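Long-range contacts in paenibacillus xanthan lyase (Paenibacillus, PDB 6F2P), which cleaves xanthan by elimination, probably releasing the terminal mannose from the polysaccharide's side chains, as a lyase of polysaccharide lyase family 8: residues T167-L172 with G230-S235; L202-K207 with K256-R261; K710-L715 with F749-T754; Q726-M731 with G756-P761. All coordinates share one frame; numbering follows the deposited sequence.

Contact 1 of 4, residues T167-L172 with G230-S235; sequences TGANRL and GSELLS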
loop_
_atom_site.group_PDB
_atom_site.type_symbol
_atom_site.label_atom_id
_atom_site.label_comp_id
_atom_site.label_asym_id
_atom_site.label_seq_id
_atom_site.Cartn_x
_atom_site.Cartn_y
_atom_site.Cartn_z
ATOM N N THR A 167 25.213 -6.328 1.673
ATOM C CA THR A 167 23.782 -6.242 1.941
ATOM C C THR A 167 23.010 -7.166 1.026
ATOM O O THR A 167 23.565 -7.686 0.060
ATOM C CB THR A 167 23.247 -4.821 1.716
ATOM O OG1 THR A 167 23.321 -4.497 0.323
ATOM C CG2 THR A 167 24.059 -3.810 2.502
ATOM N N GLY A 168 21.732 -7.359 1.342
ATOM C CA GLY A 168 20.837 -8.177 0.543
ATOM C C GLY A 168 21.390 -9.524 0.114
ATOM O O GLY A 168 21.977 -10.245 0.917
ATOM N N ALA A 169 21.216 -9.854 -1.162
ATOM C CA ALA A 169 21.625 -11.159 -1.674
ATOM C C ALA A 169 23.150 -11.395 -1.629
ATOM O O ALA A 169 23.607 -12.523 -1.459
ATOM C CB ALA A 169 21.080 -11.373 -3.074
ATOM N N ASN A 170 23.941 -10.341 -1.769
ATOM C CA ASN A 170 25.379 -10.512 -1.631
ATOM C C ASN A 170 25.726 -10.969 -0.231
ATOM O O ASN A 170 26.630 -11.787 -0.027
ATOM C CB ASN A 170 26.122 -9.214 -1.932
ATOM C CG ASN A 170 26.038 -8.823 -3.378
ATOM O OD1 ASN A 170 25.875 -9.673 -4.266
ATOM N ND2 ASN A 170 26.162 -7.529 -3.634
ATOM N N ARG A 171 25.001 -10.416 0.736
ATOM C CA ARG A 171 25.259 -10.726 2.126
ATOM C C ARG A 171 24.907 -12.175 2.395
ATOM O O ARG A 171 25.620 -12.873 3.116
ATOM C CB ARG A 171 24.448 -9.821 3.030
ATOM C CG ARG A 171 24.661 -10.110 4.500
ATOM C CD ARG A 171 23.975 -9.085 5.382
ATOM N NE ARG A 171 24.396 -9.266 6.756
ATOM C CZ ARG A 171 25.384 -8.588 7.327
ATOM N NH1 ARG A 171 25.712 -8.838 8.589
ATOM N NH2 ARG A 171 26.037 -7.656 6.641
ATOM N N LEU A 172 23.805 -12.621 1.803
ATOM C CA LEU A 172 23.388 -14.009 1.920
ATOM C C LEU A 172 24.472 -14.922 1.372
ATOM O O LEU A 172 24.894 -15.879 2.029
ATOM C CB LEU A 172 22.088 -14.238 1.157
ATOM C CG LEU A 172 21.671 -15.699 1.021
ATOM C CD1 LEU A 172 21.522 -16.336 2.389
ATOM C CD2 LEU A 172 20.370 -15.787 0.251
ATOM N N GLY A 230 13.748 -11.454 -3.728
ATOM C CA GLY A 230 13.194 -12.050 -2.523
ATOM C C GLY A 230 13.199 -13.558 -2.631
ATOM O O GLY A 230 13.421 -14.285 -1.659
ATOM N N SER A 231 12.940 -14.024 -3.841
ATOM C CA SER A 231 12.969 -15.435 -4.148
ATOM C C SER A 231 14.351 -16.032 -3.831
ATOM O O SER A 231 14.447 -17.065 -3.161
ATOM C CB SER A 231 12.610 -15.622 -5.618
ATOM O OG SER A 231 12.237 -16.956 -5.876
ATOM N N GLU A 232 15.419 -15.377 -4.280
ATOM C CA GLU A 232 16.748 -15.900 -3.997
ATOM C C GLU A 232 17.159 -15.782 -2.521
ATOM O O GLU A 232 17.874 -16.645 -2.019
ATOM C CB GLU A 232 17.829 -15.407 -4.994
ATOM C CG GLU A 232 18.328 -13.977 -4.851
ATOM C CD GLU A 232 18.820 -13.387 -6.186
ATOM O OE1 GLU A 232 18.027 -13.312 -7.154
ATOM O OE2 GLU A 232 20.001 -12.989 -6.271
ATOM N N LEU A 233 16.691 -14.751 -1.820
ATOM C CA LEU A 233 16.914 -14.683 -0.378
ATOM C C LEU A 233 16.236 -15.863 0.305
ATOM O O LEU A 233 16.869 -16.591 1.070
ATOM C CB LEU A 233 16.378 -13.388 0.218
ATOM C CG LEU A 233 17.086 -12.062 -0.039
ATOM C CD1 LEU A 233 16.374 -10.971 0.747
ATOM C CD2 LEU A 233 18.542 -12.116 0.359
ATOM N N LEU A 234 14.950 -16.050 0.020
ATOM C CA LEU A 234 14.197 -17.176 0.566
ATOM C C LEU A 234 14.944 -18.494 0.369
ATOM O O LEU A 234 15.015 -19.322 1.283
ATOM C CB LEU A 234 12.815 -17.273 -0.080
ATOM C CG LEU A 234 11.980 -18.489 0.356
ATOM C CD1 LEU A 234 11.534 -18.406 1.817
ATOM C CD2 LEU A 234 10.785 -18.691 -0.542
ATOM N N SER A 235 15.511 -18.676 -0.818
ATOM C CA SER A 235 16.191 -19.923 -1.144
ATOM C C SER A 235 17.408 -20.163 -0.263
ATOM O O SER A 235 17.490 -21.179 0.428
ATOM C CB SER A 235 16.618 -19.937 -2.607
ATOM O OG SER A 235 16.924 -21.257 -3.007
#
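Two helices that run almost the same way, with axes 9.7 Å apart and 19° between their directions, show how small and branched residues mesh. The N-terminal part of helix 168-184 lies against the early turns of helix 229-244, and Leu172 reaches across to the partner backbone. Its CB already points at the partner helix, and with CG anti to the backbone N (chi1 171°) the chain continues straight across. CG branches, and of its two methyls CD2 does the touching: it stops 3.5 Å from Glu232 O, settles 3.7 Å from Leu233 CA, and meets the methyl Leu233 CD2 at 4.1 Å. Leu172 thus lies on the backbone of the second helix as much as on its side chains.

Leu233 answers in the other direction. Its CD2 lies beside Leu172 CD2, 3.8 Å from Ala169 CA and 3.9 Å from Gly168 C, so that it packs on main-chain atoms of Gly168 and Ala169. On the other flank the Glu232 chain, extended beyond CG, runs past the methyl of Ala169; its carboxylate oxygen OE2 is 3.7 Å from Ala169 CB. Around this pair, Leu172 also touches Ile198 and Leu201, while Leu234 turns to helix 256-267.

The chemistry is therefore almost wholly apolar, made of methyls set against methyls and backbone, with one charged group, the Glu232 carboxylate, set against the Ala169 methyl. That carboxylate lies near the N-terminal end of helix 168-184, whose dipole may modestly favour its negative charge.

Contact 2 of 4, residues L202-K207 with K256-R261; sequences LPYVAK and KNNVYR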
loop_
_atom_site.group_PDB
_atom_site.type_symbol
_atom_site.label_atom_id
_atom_site.label_comp_id
_atom_site.label_asym_id
_atom_site.label_seq_id
_atom_site.Cartn_x
_atom_site.Cartn_y
_atom_site.Cartn_z
ATOM N N LEU A 202 16.813 -10.789 8.166
ATOM C CA LEU A 202 15.566 -11.326 8.705
ATOM C C LEU A 202 14.442 -10.338 9.099
ATOM O O LEU A 202 13.275 -10.644 8.885
ATOM C CB LEU A 202 15.866 -12.272 9.873
ATOM C CG LEU A 202 16.763 -13.480 9.570
ATOM C CD1 LEU A 202 16.946 -14.323 10.815
ATOM C CD2 LEU A 202 16.202 -14.326 8.439
ATOM N N PRO A 203 14.773 -9.170 9.688
ATOM C CA PRO A 203 13.679 -8.325 10.184
ATOM C C PRO A 203 12.770 -7.797 9.084
ATOM O O PRO A 203 13.184 -7.727 7.928
ATOM C CB PRO A 203 14.415 -7.148 10.822
ATOM C CG PRO A 203 15.761 -7.675 11.159
ATOM C CD PRO A 203 16.087 -8.604 10.044
ATOM N N TYR A 204 11.537 -7.446 9.447
ATOM C CA TYR A 204 10.634 -6.768 8.525
ATOM C C TYR A 204 11.077 -5.319 8.347
ATOM O O TYR A 204 11.842 -4.794 9.158
ATOM C CB TYR A 204 9.198 -6.820 9.036
ATOM C CG TYR A 204 8.570 -8.195 8.965
ATOM C CD1 TYR A 204 8.222 -8.751 7.741
ATOM C CD2 TYR A 204 8.332 -8.939 10.113
ATOM C CE1 TYR A 204 7.657 -10.000 7.656
ATOM C CE2 TYR A 204 7.761 -10.191 10.039
ATOM C CZ TYR A 204 7.428 -10.716 8.801
ATOM O OH TYR A 204 6.856 -11.962 8.692
ATOM N N VAL A 205 10.618 -4.689 7.271
ATOM C CA VAL A 205 10.887 -3.278 7.037
ATOM C C VAL A 205 9.597 -2.534 6.710
ATOM O O VAL A 205 8.589 -3.154 6.371
ATOM C CB VAL A 205 11.892 -3.071 5.894
ATOM C CG1 VAL A 205 13.209 -3.714 6.242
ATOM C CG2 VAL A 205 11.342 -3.629 4.590
ATOM N N ALA A 206 9.627 -1.207 6.799
ATOM C CA ALA A 206 8.442 -0.405 6.509
ATOM C C ALA A 206 8.699 0.535 5.337
ATOM O O ALA A 206 7.795 1.227 4.859
ATOM C CB ALA A 206 8.019 0.372 7.737
ATOM N N LYS A 207 9.947 0.546 4.888
ATOM C CA LYS A 207 10.348 1.289 3.704
ATOM C C LYS A 207 11.645 0.682 3.162
ATOM O O LYS A 207 12.334 -0.048 3.872
ATOM C CB LYS A 207 10.532 2.769 4.039
ATOM C CG LYS A 207 11.552 3.024 5.135
ATOM C CD LYS A 207 11.736 4.517 5.390
ATOM C CE LYS A 207 12.906 4.774 6.333
ATOM N NZ LYS A 207 12.748 4.042 7.626
ATOM N N LYS A 256 13.975 -15.776 12.741
ATOM C CA LYS A 256 13.924 -16.861 11.777
ATOM C C LYS A 256 12.491 -17.300 11.495
ATOM O O LYS A 256 12.198 -17.824 10.414
ATOM C CB LYS A 256 14.775 -18.054 12.232
ATOM C CG LYS A 256 14.229 -18.814 13.430
ATOM C CD LYS A 256 15.135 -19.982 13.825
ATOM C CE LYS A 256 14.785 -20.528 15.216
ATOM N NZ LYS A 256 13.579 -21.405 15.208
ATOM N N ASN A 257 11.607 -17.073 12.459
ATOM C CA ASN A 257 10.216 -17.454 12.294
ATOM C C ASN A 257 9.505 -16.578 11.241
ATOM O O ASN A 257 8.474 -16.969 10.689
ATOM C CB ASN A 257 9.507 -17.474 13.656
ATOM C CG ASN A 257 10.212 -18.393 14.674
ATOM O OD1 ASN A 257 10.430 -19.586 14.421
ATOM N ND2 ASN A 257 10.583 -17.827 15.823
ATOM N N ASN A 258 10.091 -15.419 10.936
ATOM C CA ASN A 258 9.618 -14.560 9.853
ATOM C C ASN A 258 9.732 -15.251 8.498
ATOM O O ASN A 258 8.899 -15.043 7.600
ATOM C CB ASN A 258 10.401 -13.246 9.818
ATOM C CG ASN A 258 10.260 -12.446 11.099
ATOM O OD1 ASN A 258 9.419 -12.755 11.944
ATOM N ND2 ASN A 258 11.072 -11.401 11.242
ATOM N N VAL A 259 10.763 -16.080 8.359
ATOM C CA VAL A 259 10.992 -16.813 7.118
ATOM C C VAL A 259 9.834 -17.770 6.848
ATOM O O VAL A 259 9.459 -17.989 5.705
ATOM C CB VAL A 259 12.334 -17.580 7.145
ATOM C CG1 VAL A 259 12.544 -18.358 5.856
ATOM C CG2 VAL A 259 13.483 -16.616 7.379
ATOM N N TYR A 260 9.253 -18.331 7.901
ATOM C CA TYR A 260 8.099 -19.204 7.718
ATOM C C TYR A 260 6.870 -18.380 7.343
ATOM O O TYR A 260 6.098 -18.773 6.474
ATOM C CB TYR A 260 7.863 -20.077 8.952
ATOM C CG TYR A 260 9.068 -20.929 9.265
ATOM C CD1 TYR A 260 9.245 -22.163 8.661
ATOM C CD2 TYR A 260 10.059 -20.473 10.128
ATOM C CE1 TYR A 260 10.366 -22.927 8.919
ATOM C CE2 TYR A 260 11.183 -21.232 10.391
ATOM C CZ TYR A 260 11.328 -22.458 9.788
ATOM O OH TYR A 260 12.438 -23.223 10.054
ATOM N N ARG A 261 6.719 -17.220 7.976
ATOM C CA ARG A 261 5.624 -16.325 7.656
ATOM C C ARG A 261 5.682 -15.881 6.193
ATOM O O ARG A 261 4.625 -15.741 5.546
ATOM C CB ARG A 261 5.616 -15.094 8.576
ATOM C CG ARG A 261 5.487 -15.378 10.074
ATOM C CD ARG A 261 4.531 -16.522 10.393
ATOM N NE ARG A 261 3.160 -16.272 9.947
ATOM C CZ ARG A 261 2.157 -17.134 10.102
ATOM N NH1 ARG A 261 2.369 -18.300 10.704
ATOM N NH2 ARG A 261 0.943 -16.830 9.655
HETATM O O HOH W 1 10.982 -8.370 12.726
#
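The Tyr204 ring and the Asn258 side-chain amide of helix 256-267 cross obliquely, their planes 35° apart. The CE2 corner of the ring does the touching, 3.5 Å from Asn258 CG. At the ring's far end the hydroxyl OH rests 3.4 Å from Arg261 CB; the arginine then bends at chi2 and chi3 and takes its guanidinium away, tilted 64° to the ring.

The amide also makes weak polar links to the loop backbone. Asn258 ND2 points almost perfectly straight at Leu202 O, yet at 3.3 Å this is a weak hydrogen bond. A single water lies between Asn258 ND2 and Tyr204 N, accepting weakly from both, so the amide is tied loosely to the loop backbone at two points. Behind this polar layer Leu202 spreads its two methyls: CD1 lies 3.8 Å from Lys256 N, and CD2 packs against Val259 CG2 at 3.7 Å.

A loop leaving helix 188-197 is thus pinned across the first turns of helix 256-267, which also meets helix 312-328 through Tyr260 and Arg261. Such loop-on-helix packing is in keeping with the helical-hairpin architecture of the N-terminal domain in family 8 polysaccharide lyases, an (alpha/alpha) toroid.

Contact 3 of 4, residues K710-L715 with F749-T754; sequences KSATGL and FSLTGT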
loop_
_atom_site.group_PDB
_atom_site.type_symbol
_atom_site.label_atom_id
_atom_site.label_comp_id
_atom_site.label_asym_id
_atom_site.label_seq_id
_atom_site.Cartn_x
_atom_site.Cartn_y
_atom_site.Cartn_z
ATOM N N LYS A 710 -26.890 6.102 7.173
ATOM C CA LYS A 710 -27.791 5.075 7.681
ATOM C C LYS A 710 -27.707 5.007 9.196
ATOM O O LYS A 710 -26.654 5.251 9.785
ATOM C CB LYS A 710 -27.471 3.705 7.089
ATOM C CG LYS A 710 -28.577 2.715 7.291
ATOM C CD LYS A 710 -28.195 1.308 6.890
ATOM C CE LYS A 710 -29.331 0.666 6.115
ATOM N NZ LYS A 710 -29.487 1.308 4.766
ATOM N N SER A 711 -28.827 4.670 9.820
ATOM C CA SER A 711 -28.923 4.630 11.269
ATOM C C SER A 711 -28.373 3.324 11.816
ATOM O O SER A 711 -28.708 2.250 11.321
ATOM C CB SER A 711 -30.384 4.795 11.693
ATOM O OG SER A 711 -30.499 4.836 13.103
ATOM N N ALA A 712 -27.526 3.421 12.835
ATOM C CA ALA A 712 -27.068 2.238 13.557
ATOM C C ALA A 712 -27.495 2.308 15.022
ATOM O O ALA A 712 -27.786 3.383 15.547
ATOM C CB ALA A 712 -25.567 2.088 13.446
ATOM N N THR A 713 -27.527 1.156 15.678
ATOM C CA THR A 713 -27.998 1.071 17.052
ATOM C C THR A 713 -26.833 1.130 18.031
ATOM O O THR A 713 -26.988 1.550 19.174
ATOM C CB THR A 713 -28.771 -0.229 17.282
ATOM O OG1 THR A 713 -27.902 -1.344 17.052
ATOM C CG2 THR A 713 -29.946 -0.303 16.334
ATOM N N GLY A 714 -25.659 0.714 17.578
ATOM C CA GLY A 714 -24.479 0.788 18.415
ATOM C C GLY A 714 -23.265 0.186 17.750
ATOM O O GLY A 714 -23.209 0.054 16.531
ATOM N N LEU A 715 -22.295 -0.198 18.564
ATOM C CA LEU A 715 -21.035 -0.707 18.057
ATOM C C LEU A 715 -20.909 -2.211 18.266
ATOM O O LEU A 715 -21.358 -2.749 19.270
ATOM C CB LEU A 715 -19.879 0.014 18.746
ATOM C CG LEU A 715 -18.493 -0.311 18.208
ATOM C CD1 LEU A 715 -18.409 0.075 16.738
ATOM C CD2 LEU A 715 -17.421 0.384 19.029
ATOM N N PHE A 749 -20.748 -1.727 12.739
ATOM C CA PHE A 749 -21.845 -1.187 13.517
ATOM C C PHE A 749 -22.996 -2.183 13.620
ATOM O O PHE A 749 -23.197 -3.008 12.730
ATOM C CB PHE A 749 -22.342 0.090 12.856
ATOM C CG PHE A 749 -21.422 1.260 13.028
ATOM C CD1 PHE A 749 -21.479 2.041 14.173
ATOM C CD2 PHE A 749 -20.506 1.591 12.039
ATOM C CE1 PHE A 749 -20.634 3.136 14.331
ATOM C CE2 PHE A 749 -19.657 2.684 12.190
ATOM C CZ PHE A 749 -19.721 3.457 13.337
ATOM N N SER A 750 -23.757 -2.103 14.707
ATOM C CA SER A 750 -24.966 -2.905 14.833
ATOM C C SER A 750 -26.153 -2.147 14.239
ATOM O O SER A 750 -26.233 -0.925 14.343
ATOM C CB SER A 750 -25.230 -3.249 16.297
ATOM O OG SER A 750 -25.398 -2.077 17.078
ATOM N N LEU A 751 -27.075 -2.866 13.613
ATOM C CA LEU A 751 -28.243 -2.224 13.015
ATOM C C LEU A 751 -29.539 -2.583 13.736
ATOM O O LEU A 751 -30.582 -1.980 13.489
ATOM C CB LEU A 751 -28.362 -2.598 11.539
ATOM C CG LEU A 751 -27.264 -2.098 10.602
ATOM C CD1 LEU A 751 -27.596 -2.465 9.160
ATOM C CD2 LEU A 751 -27.078 -0.599 10.747
ATOM N N THR A 752 -29.467 -3.572 14.621
ATOM C CA THR A 752 -30.640 -4.020 15.363
ATOM C C THR A 752 -30.413 -3.991 16.873
ATOM O O THR A 752 -29.323 -3.653 17.355
ATOM C CB THR A 752 -31.055 -5.450 14.970
ATOM O OG1 THR A 752 -29.974 -6.354 15.245
ATOM C CG2 THR A 752 -31.440 -5.519 13.492
ATOM N N GLY A 753 -31.453 -4.366 17.610
ATOM C CA GLY A 753 -31.431 -4.291 19.058
ATOM C C GLY A 753 -31.988 -2.960 19.527
ATOM O O GLY A 753 -32.517 -2.168 18.733
ATOM N N THR A 754 -31.878 -2.713 20.825
ATOM C CA THR A 754 -32.276 -1.431 21.375
ATOM C C THR A 754 -31.125 -0.453 21.182
ATOM O O THR A 754 -29.981 -0.779 21.495
ATOM C CB THR A 754 -32.667 -1.555 22.868
ATOM O OG1 THR A 754 -34.065 -1.862 22.962
ATOM C CG2 THR A 754 -32.384 -0.259 23.636
#
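Thr713 is the main bump of this contact, received by the curling backbone of 750-754. Its CG2 fills the bend beside Leu751 O at 3.4 Å, while OG1 is gripped twice: it receives a hydrogen bond from Ser750 OG (2.6 Å) and gives one to Thr752 O (2.7 Å). Both hydroxyls take the crowded position between backbone N and carbonyl carbon, with chi1 near 60°, which turns them toward each other.

Ser750 OG in turn fits against the backbone of Gly714. Ala712 CB drops into a second hollow, between Ser750 O and Phe749 CB, the latter 3.8 Å away. Leu751 folds back so that its CD2 sits 3.3 Å from Ser711 O.

Two straight backbone bonds fasten the frame, Thr713 N to Ser750 O (2.8 Å) and Ser750 N to Gly714 O (2.9 Å); Thr713 and Gly714 together face Ser750, much as in a classic beta bulge.

Strand 714-718 is the outermost of its antiparallel sheet, paired here with the end of 744-750, which has 688-694 on its other side. From strand 744-750, Phe749 reaches Met731 and Phe733 of strand 731-736 in a second sheet, and so lies between two antiparallel sheets, consistent with the C-terminal beta-sandwich of family 8 lyases.

Contact 4 of 4, residues Q726-M731 with G756-P761; sequences QYYPTM and GSNPSP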
loop_
_atom_site.group_PDB
_atom_site.type_symbol
_atom_site.label_atom_id
_atom_site.label_comp_id
_atom_site.label_asym_id
_atom_site.label_seq_id
_atom_site.Cartn_x
_atom_site.Cartn_y
_atom_site.Cartn_z
ATOM N N GLN A 726 -20.914 9.054 15.915
ATOM C CA GLN A 726 -22.356 8.963 16.054
ATOM C C GLN A 726 -22.903 7.638 15.549
ATOM O O GLN A 726 -22.352 7.056 14.627
ATOM C CB GLN A 726 -23.014 10.105 15.289
ATOM C CG GLN A 726 -24.501 10.212 15.510
ATOM C CD GLN A 726 -25.100 11.323 14.702
ATOM O OE1 GLN A 726 -25.257 12.445 15.186
ATOM N NE2 GLN A 726 -25.422 11.029 13.451
ATOM N N TYR A 727 -23.994 7.172 16.153
ATOM C CA TYR A 727 -24.696 5.975 15.698
ATOM C C TYR A 727 -25.965 6.312 14.917
ATOM O O TYR A 727 -26.223 5.744 13.858
ATOM C CB TYR A 727 -25.075 5.105 16.891
ATOM C CG TYR A 727 -23.891 4.629 17.680
ATOM C CD1 TYR A 727 -22.900 3.860 17.081
ATOM C CD2 TYR A 727 -23.762 4.937 19.025
ATOM C CE1 TYR A 727 -21.811 3.413 17.800
ATOM C CE2 TYR A 727 -22.678 4.497 19.755
ATOM C CZ TYR A 727 -21.702 3.737 19.138
ATOM O OH TYR A 727 -20.614 3.302 19.859
ATOM N N TYR A 728 -26.765 7.225 15.457
ATOM C CA TYR A 728 -28.033 7.589 14.837
ATOM C C TYR A 728 -28.235 9.105 14.882
ATOM O O TYR A 728 -27.711 9.772 15.767
ATOM C CB TYR A 728 -29.189 6.842 15.513
ATOM C CG TYR A 728 -29.183 6.899 17.033
ATOM C CD1 TYR A 728 -29.633 8.031 17.713
ATOM C CD2 TYR A 728 -28.746 5.814 17.788
ATOM C CE1 TYR A 728 -29.631 8.084 19.098
ATOM C CE2 TYR A 728 -28.746 5.859 19.180
ATOM C CZ TYR A 728 -29.188 6.995 19.825
ATOM O OH TYR A 728 -29.189 7.043 21.199
ATOM N N PRO A 729 -28.971 9.666 13.914
ATOM C CA PRO A 729 -29.682 9.013 12.807
ATOM C C PRO A 729 -28.753 8.505 11.695
ATOM O O PRO A 729 -29.201 7.742 10.838
ATOM C CB PRO A 729 -30.575 10.131 12.272
ATOM C CG PRO A 729 -29.772 11.363 12.511
ATOM C CD PRO A 729 -29.060 11.137 13.828
ATOM N N THR A 730 -27.489 8.922 11.699
ATOM C CA THR A 730 -26.521 8.402 10.731
ATOM C C THR A 730 -25.194 8.018 11.381
ATOM O O THR A 730 -24.778 8.630 12.374
ATOM C CB THR A 730 -26.253 9.403 9.584
ATOM O OG1 THR A 730 -25.817 10.658 10.123
ATOM C CG2 THR A 730 -27.503 9.630 8.769
ATOM N N MET A 731 -24.536 7.002 10.825
ATOM C CA MET A 731 -23.221 6.581 11.309
ATOM C C MET A 731 -22.159 7.636 11.019
ATOM O O MET A 731 -22.066 8.144 9.906
ATOM C CB MET A 731 -22.817 5.243 10.695
ATOM C CG MET A 731 -23.465 4.050 11.358
ATOM S SD MET A 731 -23.371 2.550 10.363
ATOM C CE MET A 731 -24.815 2.696 9.312
ATOM N N GLY A 756 -28.333 2.059 21.693
ATOM C CA GLY A 756 -27.519 2.495 22.809
ATOM C C GLY A 756 -27.385 3.998 22.732
ATOM O O GLY A 756 -28.059 4.646 21.933
ATOM N N SER A 757 -26.506 4.564 23.547
ATOM C CA SER A 757 -26.338 6.009 23.557
ATOM C C SER A 757 -25.348 6.470 22.498
ATOM O O SER A 757 -24.302 5.851 22.301
ATOM C CB SER A 757 -25.888 6.486 24.938
ATOM O OG SER A 757 -26.921 6.326 25.897
ATOM N N ASN A 758 -25.687 7.557 21.811
ATOM C CA ASN A 758 -24.738 8.216 20.925
ATOM C C ASN A 758 -23.557 8.710 21.733
ATOM O O ASN A 758 -23.736 9.184 22.853
ATOM C CB ASN A 758 -25.379 9.410 20.223
ATOM C CG ASN A 758 -26.053 9.033 18.926
ATOM O OD1 ASN A 758 -25.684 8.047 18.284
ATOM N ND2 ASN A 758 -27.040 9.827 18.517
ATOM N N PRO A 759 -22.345 8.606 21.166
ATOM C CA PRO A 759 -21.156 9.171 21.808
ATOM C C PRO A 759 -21.355 10.645 22.144
ATOM O O PRO A 759 -22.075 11.363 21.444
ATOM C CB PRO A 759 -20.073 9.011 20.736
ATOM C CG PRO A 759 -20.512 7.827 19.962
ATOM C CD PRO A 759 -22.015 7.933 19.899
ATOM N N SER A 760 -20.738 11.090 23.229
ATOM C CA SER A 760 -20.831 12.493 23.586
ATOM C C SER A 760 -20.047 13.264 22.539
ATOM O O SER A 760 -19.047 12.759 22.014
ATOM C CB SER A 760 -20.259 12.740 24.984
ATOM O OG SER A 760 -20.873 11.897 25.941
ATOM N N PRO A 761 -20.511 14.475 22.214
ATOM C CA PRO A 761 -19.774 15.366 21.314
ATOM C C PRO A 761 -18.316 15.483 21.743
ATOM O O PRO A 761 -18.020 15.428 22.930
ATOM C CB PRO A 761 -20.509 16.711 21.457
ATOM C CG PRO A 761 -21.538 16.517 22.588
ATOM C CD PRO A 761 -21.797 15.050 22.643
#
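Asn758 lays its side-chain amide over one face of the Tyr728 ring, planes 34° apart, with OD1 above the ring centre and ND2 3.2 Å from CE1. The overlap is fixed by three hydrogen bonds. OD1 accepts from two successive backbone amides: Tyr728 N, at 3.1 Å, comes in on a lone pair in the carbonyl plane, whereas Tyr727 N, at 2.9 Å, approaches from above it. ND2 returns a bond to Tyr728 O at 2.8 Å, on a lone pair of that carbonyl. One amide thus binds both the N-H and the C=O of Tyr728, as a neighbouring peptide group might.

Tyr728 can lie beneath because its CG takes the crowded position between backbone N and carbonyl carbon (chi1 48°), and its hydroxyl then donates to Gly756 O at 2.7 Å, in the ring plane. Tyr727 instead meets the linker: the CE2 corner of its ring packs 3.5 Å from Pro759 CD, and Ser757 O lies at its edge.

The turn itself is braced from within, Gln726 NE2 bonding Thr730 O at 2.7 Å across the cis peptide before Pro729. The arrangement is a cis-proline turn in the hairpin between strands 722-726 and 731-736, held by the Asn758 amide from the proline-rich linker that goes on to strand 768-769 and the next beta-rich module.

In the fold
The four contacts form two close pairs. Contacts 1 and 2, centres 13 Å apart, share the helical domain: Leu234 CD1 meets Val259 CG1 at 4.2 Å, joining successive helices 229-244 and 256-267. Contacts 3 and 4 have centres about 9 Å apart among the beta-sheets, and probable backbone hydrogen bonds, Ala712 N to Tyr727 O and Thr713 O to Gly756 N, both 2.9 Å, sew them together. Between the pairs, centres are about 40 to 52 Å apart. Bound methylpentanediol, probably from crystallisation, lies near all four, about 3 Å from the side chain of Lys256 and about 4 Å from that of Ser750. Calcium is about 12 Å from the side chains of Leu172 and Tyr204, hence not bound by either.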